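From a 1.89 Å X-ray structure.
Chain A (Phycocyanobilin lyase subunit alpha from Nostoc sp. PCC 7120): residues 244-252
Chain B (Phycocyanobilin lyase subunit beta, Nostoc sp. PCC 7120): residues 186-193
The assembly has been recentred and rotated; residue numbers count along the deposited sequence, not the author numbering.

Chain A (244-252) LKGLLEHQM
Chain B (186-193) AEKAVRAR

How are the two backbones placed against each other? Residues A:Leu244 to A:His250 form a helix that begins earlier in its chain, and B:Lys188 to B:Arg193 form one that continues later. Their axes approach to 9.4 Å, with 74° between their N-to-C directions. The helices cross steeply, and the two stretches bury 400 Å², both sides summed. The register is set by A:Glu249 and B:Ala189, whose CA atoms lie 6.2 Å apart. Helical phi/psi values, near -62/-39, hold through both segments; B:Glu187, at the N-cap position, is extended at -102/127.

What holds the charged groups together? A:Lys245 reaches across with chi angles t, t, t, m. Its CA-to-CB bond points sideways, but the end of the chain comes nearer, and NZ forms a salt bridge with B:Glu187 OE1 at 2.9 Å. The same NZ bridges A:Glu249 OE2, one helical turn on, also at 2.9 Å. The ammonium thus serves two carboxylates, A:Glu249 (chi1 m, chi2 t) and B:Glu187 (m, m). Their oxygens, A:Glu249 OE2 and B:Glu187 OE1, stand only 4.0 Å apart, a like-charge approach that the shared lysine offsets.

Where does water enter this cluster? Water 1 donates hydrogen bonds to both acids, to A:Glu249 OE2 at 2.6 Å and B:Glu187 OE1 at 2.8 Å, and its oxygen accepts one from B:Ala189 N at 2.7 Å. It therefore links the two carboxylates to a backbone amide in the first turn of the chain B helix.

Which apolar groups fill the crossing? A:Leu248 (chi1 t, chi2 p) points toward chain B and sets CD2 3.9 Å from B:Ala189 CA, 4.0 Å from B:Ala189 CB and 4.4 Å from B:Ala192 CB. The two alanines, one turn apart, also point toward chain A, and their short side chains let the leucine methyl lie close to the helix backbone. The aliphatic part of A:Lys245 adds to this packing, with CG 4.0 Å from B:Ala189 CB. A:Met252 (chi1 m, chi2 m, chi3 114°) brings SD to 3.7 Å from B:Ala192 CB.

How does B:Lys188 contribute? It points toward chain A with chi angles of -114°, t, m, t. Its CD lies 3.8 Å from A:Met252 CB, and its NZ gives a weak hydrogen bond to A:Glu249 O at 3.3 Å. A:Glu249 O also accepts a weak hydrogen bond from A:Met252 N at 3.3 Å.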

ATOM      1  N   LEU A 244      18.360  11.719   6.295  1.00 26.18           N
ATOM      2  CA  LEU A 244      19.110  12.774   5.572  1.00 24.73           C
ATOM      3  C   LEU A 244      18.465  14.094   5.651  1.00 27.78           C
ATOM      4  O   LEU A 244      19.095  15.116   5.848  1.00 28.43           O
ATOM      5  CB  LEU A 244      19.455  12.347   4.122  1.00 27.51           C
ATOM      6  CG  LEU A 244      20.360  11.140   4.043  1.00 27.73           C
ATOM      7  CD1 LEU A 244      20.496  10.477   2.653  1.00 29.86           C
ATOM      8  CD2 LEU A 244      21.767  11.558   4.547  1.00 33.14           C
ATOM      9  N   LYS A 245      17.155  14.111   5.598  1.00 27.22           N
ATOM     10  CA  LYS A 245      16.468  15.352   5.739  1.00 25.69           C
ATOM     11  C   LYS A 245      16.768  16.011   7.076  1.00 27.93           C
ATOM     12  O   LYS A 245      16.827  17.230   7.160  1.00 27.02           O
ATOM     13  CB  LYS A 245      14.963  15.060   5.744  1.00 29.57           C
ATOM     14  CG  LYS A 245      14.115  16.226   6.027  1.00 30.65           C
ATOM     15  CD  LYS A 245      12.689  15.741   6.154  1.00 34.27           C
ATOM     16  CE  LYS A 245      11.717  16.863   6.001  1.00 37.84           C
ATOM     17  NZ  LYS A 245      11.542  17.507   7.304  1.00 43.53           N
ATOM     18  N   GLY A 246      16.844  15.222   8.133  1.00 26.38           N
ATOM     19  CA  GLY A 246      17.127  15.810   9.463  1.00 26.81           C
ATOM     20  C   GLY A 246      18.558  16.325   9.498  1.00 26.02           C
ATOM     21  O   GLY A 246      18.866  17.377  10.016  1.00 29.54           O
ATOM     22  N   LEU A 247      19.446  15.622   8.882  1.00 26.78           N
ATOM     23  CA  LEU A 247      20.810  16.130   8.775  1.00 29.86           C
ATOM     24  C   LEU A 247      20.865  17.465   8.011  1.00 37.83           C
ATOM     25  O   LEU A 247      21.515  18.432   8.431  1.00 37.51           O
ATOM     26  CB  LEU A 247      21.689  15.094   8.121  1.00 29.90           C
ATOM     27  CG  LEU A 247      22.455  14.186   9.022  1.00 31.41           C
ATOM     28  CD1 LEU A 247      21.565  13.255   9.812  1.00 31.40           C
ATOM     29  CD2 LEU A 247      23.417  13.328   8.226  1.00 29.84           C
ATOM     30  N   LEU A 248      20.099  17.547   6.945  1.00 33.26           N
ATOM     31  CA  LEU A 248      20.055  18.700   6.112  1.00 34.11           C
ATOM     32  C   LEU A 248      19.507  19.860   6.852  1.00 34.57           C
ATOM     33  O   LEU A 248      20.052  20.960   6.832  1.00 38.34           O
ATOM     34  CB  LEU A 248      19.183  18.393   4.841  1.00 32.31           C
ATOM     35  CG  LEU A 248      18.992  19.556   3.871  1.00 33.07           C
ATOM     36  CD1 LEU A 248      20.360  20.140   3.529  1.00 34.98           C
ATOM     37  CD2 LEU A 248      18.286  19.066   2.606  1.00 32.02           C
ATOM     38  N   GLU A 249      18.447  19.645   7.560  1.00 34.25           N
ATOM     39  CA  GLU A 249      17.879  20.708   8.336  1.00 39.76           C
ATOM     40  C   GLU A 249      18.808  21.285   9.419  1.00 44.90           C
ATOM     41  O   GLU A 249      18.763  22.479   9.687  1.00 48.29           O
ATOM     42  CB  GLU A 249      16.611  20.248   8.984  1.00 44.10           C
ATOM     43  CG  GLU A 249      15.483  20.038   8.008  1.00 46.19           C
ATOM     44  CD  GLU A 249      14.370  19.263   8.671  1.00 55.73           C
ATOM     45  OE1 GLU A 249      14.668  18.305   9.445  1.00 53.59           O
ATOM     46  OE2 GLU A 249      13.195  19.604   8.434  1.00 54.86           O
ATOM     47  N   HIS A 250      19.654  20.459  10.000  1.00 39.50           N
ATOM     48  CA  HIS A 250      20.666  20.946  10.972  1.00 49.43           C
ATOM     49  C   HIS A 250      21.755  21.808  10.297  1.00 48.86           C
ATOM     50  O   HIS A 250      22.193  22.780  10.852  1.00 49.01           O
ATOM     51  CB  HIS A 250      21.307  19.720  11.657  1.00 49.96           C
ATOM     52  CG  HIS A 250      22.302  20.045  12.740  1.00 64.70           C
ATOM     53  ND1 HIS A 250      23.596  19.549  12.740  1.00 67.21           N
ATOM     54  CD2 HIS A 250      22.176  20.753  13.889  1.00 63.98           C
ATOM     55  CE1 HIS A 250      24.225  19.951  13.833  1.00 57.69           C
ATOM     56  NE2 HIS A 250      23.390  20.690  14.541  1.00 59.93           N
ATOM     57  N   GLN A 251      22.163  21.440   9.086  1.00 45.74           N
ATOM     58  CA  GLN A 251      23.106  22.206   8.300  1.00 50.03           C
ATOM     59  C   GLN A 251      22.543  23.447   7.647  1.00 57.33           C
ATOM     60  O   GLN A 251      23.286  24.117   6.928  1.00 65.20           O
ATOM     61  CB  GLN A 251      23.696  21.354   7.177  1.00 46.22           C
ATOM     62  CG  GLN A 251      24.470  20.136   7.611  1.00 47.10           C
ATOM     63  CD  GLN A 251      25.489  20.479   8.676  1.00 49.01           C
ATOM     64  OE1 GLN A 251      25.499  19.902   9.778  1.00 49.80           O
ATOM     65  NE2 GLN A 251      26.299  21.481   8.388  1.00 44.55           N
ATOM     66  N   MET A 252      21.254  23.730   7.844  1.00 58.74           N
ATOM     67  CA  MET A 252      20.650  25.012   7.484  1.00 61.12           C
ATOM     68  C   MET A 252      20.443  25.787   8.784  1.00 59.69           C
ATOM     69  O   MET A 252      20.369  27.008   8.731  1.00 64.87           O
ATOM     70  CB  MET A 252      19.277  24.841   6.799  1.00 63.94           C
ATOM     71  CG  MET A 252      19.199  24.007   5.521  1.00 64.27           C
ATOM     72  SD  MET A 252      19.791  24.861   4.043  1.00 70.82           S
ATOM     73  CE  MET A 252      21.231  23.917   3.638  1.00 57.62           C
TER
ATOM     74  N   ALA B 186       6.719  24.967   3.203  1.00 43.94           N
ATOM     75  CA  ALA B 186       6.863  24.684   4.591  1.00 51.01           C
ATOM     76  C   ALA B 186       8.233  24.090   4.958  1.00 53.52           C
ATOM     77  O   ALA B 186       8.693  24.347   6.063  1.00 55.07           O
ATOM     78  CB  ALA B 186       5.727  23.726   5.021  1.00 49.08           C
ATOM     79  N   GLU B 187       8.883  23.342   4.045  1.00 43.69           N
ATOM     80  CA  GLU B 187       9.976  22.475   4.413  1.00 44.12           C
ATOM     81  C   GLU B 187      11.303  23.082   4.072  1.00 44.03           C
ATOM     82  O   GLU B 187      11.549  23.485   2.964  1.00 45.52           O
ATOM     83  CB  GLU B 187       9.819  21.088   3.752  1.00 43.93           C
ATOM     84  CG  GLU B 187       8.608  20.345   4.260  1.00 40.01           C
ATOM     85  CD  GLU B 187       8.831  19.705   5.614  1.00 46.85           C
ATOM     86  OE1 GLU B 187      10.002  19.691   6.093  1.00 52.23           O
ATOM     87  OE2 GLU B 187       7.847  19.180   6.182  1.00 49.74           O
ATOM     88  N   LYS B 188      12.180  23.147   5.061  1.00 46.17           N
ATOM     89  CA  LYS B 188      13.501  23.698   4.865  1.00 44.20           C
ATOM     90  C   LYS B 188      14.289  22.835   3.901  1.00 37.64           C
ATOM     91  O   LYS B 188      15.071  23.324   3.113  1.00 40.94           O
ATOM     92  CB  LYS B 188      14.233  23.718   6.197  1.00 47.00           C
ATOM     93  CG  LYS B 188      14.542  25.079   6.735  1.00 55.93           C
ATOM     94  CD  LYS B 188      15.647  25.012   7.802  1.00 60.07           C
ATOM     95  CE  LYS B 188      15.116  24.446   9.109  1.00 57.68           C
ATOM     96  NZ  LYS B 188      16.192  24.481  10.128  1.00 66.06           N
ATOM     97  N   ALA B 189      14.081  21.526   3.975  1.00 36.89           N
ATOM     98  CA  ALA B 189      14.741  20.621   3.044  1.00 39.20           C
ATOM     99  C   ALA B 189      14.435  20.884   1.581  1.00 34.40           C
ATOM    100  O   ALA B 189      15.300  20.768   0.711  1.00 36.76           O
ATOM    101  CB  ALA B 189      14.377  19.195   3.382  1.00 40.83           C
ATOM    102  N   VAL B 190      13.202  21.209   1.316  1.00 36.29           N
ATOM    103  CA  VAL B 190      12.745  21.411  -0.036  1.00 36.45           C
ATOM    104  C   VAL B 190      13.250  22.778  -0.560  1.00 41.43           C
ATOM    105  O   VAL B 190      13.722  22.910  -1.704  1.00 35.61           O
ATOM    106  CB  VAL B 190      11.190  21.315  -0.034  1.00 36.96           C
ATOM    107  CG1 VAL B 190      10.606  21.732  -1.343  1.00 36.62           C
ATOM    108  CG2 VAL B 190      10.724  19.896   0.340  1.00 42.10           C
ATOM    109  N   ARG B 191      13.139  23.796   0.289  1.00 39.70           N
ATOM    110  CA  ARG B 191      13.704  25.119  -0.010  1.00 40.70           C
ATOM    111  C   ARG B 191      15.164  24.994  -0.328  1.00 32.31           C
ATOM    112  O   ARG B 191      15.671  25.570  -1.294  1.00 35.95           O
ATOM    113  CB  ARG B 191      13.547  26.048   1.189  1.00 43.36           C
ATOM    114  CG  ARG B 191      12.154  26.541   1.431  1.00 47.36           C
ATOM    115  CD  ARG B 191      12.211  27.829   2.248  1.00 53.18           C
ATOM    116  NE  ARG B 191      11.345  27.690   3.396  1.00 59.65           N
ATOM    117  CZ  ARG B 191      11.714  27.386   4.648  1.00 66.36           C
ATOM    118  NH1 ARG B 191      12.980  27.237   5.018  1.00 69.77           N
ATOM    119  NH2 ARG B 191      10.779  27.251   5.573  1.00 71.60           N
ATOM    120  N   ALA B 192      15.870  24.220   0.461  1.00 37.42           N
ATOM    121  CA  ALA B 192      17.299  24.035   0.175  1.00 35.17           C
ATOM    122  C   ALA B 192      17.569  23.390  -1.138  1.00 35.74           C
ATOM    123  O   ALA B 192      18.597  23.637  -1.812  1.00 34.08           O
ATOM    124  CB  ALA B 192      17.948  23.218   1.271  1.00 39.04           C
ATOM    125  N   ARG B 193      16.715  22.454  -1.503  1.00 34.19           N
ATOM    126  CA  ARG B 193      16.963  21.744  -2.725  1.00 32.07           C
ATOM    127  C   ARG B 193      16.606  22.663  -3.871  1.00 30.95           C
ATOM    128  O   ARG B 193      17.195  22.574  -4.914  1.00 35.45           O
ATOM    129  CB  ARG B 193      16.177  20.426  -2.788  1.00 31.88           C
ATOM    130  CG  ARG B 193      16.531  19.588  -4.001  1.00 29.58           C
ATOM    131  CD  ARG B 193      17.978  19.155  -3.927  1.00 33.58           C
ATOM    132  NE  ARG B 193      18.397  18.449  -5.080  1.00 33.25           N
ATOM    133  CZ  ARG B 193      18.605  19.044  -6.252  1.00 32.37           C
ATOM    134  NH1 ARG B 193      18.356  20.332  -6.433  1.00 38.85           N
ATOM    135  NH2 ARG B 193      18.985  18.319  -7.285  1.00 30.73           N
TER
HETATM  136  O   HOH W   1      12.773  20.294   5.980  1.00 39.86           O